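Side-chain contact in cytoplasmic protein (Cryptococcus neoformans var. grubii serotype A, PDB 7LPO), which probably hydrolyses the beta-glucosidic bond of steryl glucosides, as a fungal sterylglucosidase of glycoside hydrolase family 5: residues Leu88-Leu91 and Lys92-Tyr96. Numbering follows the deposited sequence.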
loop_
_atom_site.group_PDB
_atom_site.type_symbol
_atom_site.label_atom_id
_atom_site.label_comp_id
_atom_site.label_asym_id
_atom_site.label_seq_id
_atom_site.Cartn_x
_atom_site.Cartn_y
_atom_site.Cartn_z
ATOM N N LEU A 88 4.670 -17.797 -8.482
ATOM C CA LEU A 88 5.703 -17.685 -7.459
ATOM C C LEU A 88 7.078 -17.975 -8.047
ATOM O O LEU A 88 8.064 -17.327 -7.683
ATOM C CB LEU A 88 5.399 -18.624 -6.290
ATOM C CG LEU A 88 4.118 -18.306 -5.513
ATOM C CD1 LEU A 88 3.737 -19.433 -4.547
ATOM C CD2 LEU A 88 4.251 -17.004 -4.733
ATOM N N ALA A 89 7.166 -18.938 -8.962
ATOM C CA ALA A 89 8.436 -19.206 -9.625
ATOM C C ALA A 89 8.936 -17.964 -10.341
ATOM O O ALA A 89 10.121 -17.621 -10.259
ATOM C CB ALA A 89 8.283 -20.363 -10.613
ATOM N N ARG A 90 8.041 -17.281 -11.054
ATOM C CA ARG A 90 8.427 -16.071 -11.763
ATOM C C ARG A 90 8.954 -15.029 -10.788
ATOM O O ARG A 90 10.023 -14.447 -10.998
ATOM C CB ARG A 90 7.231 -15.537 -12.547
ATOM C CG ARG A 90 7.540 -14.353 -13.459
ATOM C CD ARG A 90 6.306 -13.984 -14.313
ATOM N NE ARG A 90 5.947 -15.040 -15.265
ATOM C CZ ARG A 90 4.833 -15.766 -15.212
ATOM N NH1 ARG A 90 3.931 -15.570 -14.253
ATOM N NH2 ARG A 90 4.614 -16.687 -16.135
ATOM N N LEU A 91 8.222 -14.791 -9.704
ATOM C CA LEU A 91 8.654 -13.788 -8.739
ATOM C C LEU A 91 10.005 -14.157 -8.136
ATOM O O LEU A 91 10.878 -13.297 -7.972
ATOM C CB LEU A 91 7.598 -13.632 -7.649
ATOM C CG LEU A 91 6.227 -13.157 -8.120
ATOM C CD1 LEU A 91 5.201 -13.170 -6.989
ATOM C CD2 LEU A 91 6.326 -11.751 -8.722
ATOM N N LYS A 92 10.208 -15.438 -7.822
ATOM C CA LYS A 92 11.492 -15.844 -7.256
ATOM C C LYS A 92 12.616 -15.709 -8.277
ATOM O O LYS A 92 13.720 -15.260 -7.940
ATOM C CB LYS A 92 11.412 -17.283 -6.741
ATOM C CG LYS A 92 12.411 -17.585 -5.624
ATOM C CD LYS A 92 11.928 -16.992 -4.306
ATOM C CE LYS A 92 12.912 -17.233 -3.172
ATOM N NZ LYS A 92 13.654 -15.992 -2.803
ATOM N N ALA A 93 12.353 -16.082 -9.532
ATOM C CA ALA A 93 13.360 -15.973 -10.583
ATOM C C ALA A 93 13.753 -14.525 -10.854
ATOM O O ALA A 93 14.855 -14.276 -11.355
ATOM C CB ALA A 93 12.845 -16.629 -11.870
ATOM N N TRP A 94 12.871 -13.572 -10.548
ATOM C CA TRP A 94 13.172 -12.153 -10.657
ATOM C C TRP A 94 13.977 -11.644 -9.475
ATOM O O TRP A 94 14.257 -10.439 -9.408
ATOM C CB TRP A 94 11.882 -11.339 -10.775
ATOM C CG TRP A 94 11.227 -11.372 -12.128
ATOM C CD1 TRP A 94 11.821 -11.655 -13.329
ATOM C CD2 TRP A 94 9.854 -11.090 -12.416
ATOM N NE1 TRP A 94 10.892 -11.567 -14.348
ATOM C CE2 TRP A 94 9.679 -11.231 -13.808
ATOM C CE3 TRP A 94 8.753 -10.725 -11.632
ATOM C CZ2 TRP A 94 8.450 -11.031 -14.426
ATOM C CZ3 TRP A 94 7.521 -10.535 -12.256
ATOM C CH2 TRP A 94 7.387 -10.681 -13.635
ATOM N N GLY A 95 14.362 -12.527 -8.554
ATOM C CA GLY A 95 15.189 -12.162 -7.425
ATOM C C GLY A 95 14.437 -11.760 -6.176
ATOM O O GLY A 95 15.073 -11.445 -5.166
ATOM N N TYR A 96 13.110 -11.775 -6.200
ATOM C CA TYR A 96 12.336 -11.319 -5.053
ATOM C C TYR A 96 12.344 -12.354 -3.936
ATOM O O TYR A 96 12.327 -13.561 -4.185
ATOM C CB TYR A 96 10.909 -11.009 -5.482
ATOM C CG TYR A 96 10.836 -9.871 -6.479
ATOM C CD1 TYR A 96 11.732 -8.811 -6.416
ATOM C CD2 TYR A 96 9.872 -9.852 -7.475
ATOM C CE1 TYR A 96 11.677 -7.775 -7.317
ATOM C CE2 TYR A 96 9.811 -8.811 -8.381
ATOM C CZ TYR A 96 10.717 -7.782 -8.300
ATOM O OH TYR A 96 10.665 -6.750 -9.206
#
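Arg90 and Leu91 each offer a carbonyl to the chain as helix 83-93 ends: Trp94 N bonds to Arg90 O at 3.0 Å, and Tyr96 N reaches back five residues to Leu91 O at 3.2 Å. Gly95, at phi 92°, turns the chain out of the helix, and its N bonds to Lys92 O at 2.9 Å.

Among the side chains, the Arg90 methylenes run alongside the Trp94 indole. With CG anti to the backbone N, Arg90 lays CG over one face, 3.7 Å from the centroid of the six-membered ring and 15° off its normal, a CH-pi contact. Its CD lies 3.5 Å from Trp94 CH2, and a bend at chi3 carries the guanidinium on, NE to Leu654 O and NH1 to Tyr573 OH, its plane 51° from the indole's. Leu91 CD2 meets Trp94 CZ3 obliquely at 3.9 Å. Lys92, bent at chi2 and chi4, reaches forward so that NZ donates to Tyr96 O at 3.1 Å. Trp94 NE1 bonds to Ile655 O and Tyr96 OH to Phe665 O.

Positive phi at Gly95 and two bonds returning to the last turn define a Schellman motif, here leading from helix 83-93 into strand 98-104 of the family 5 TIM barrel.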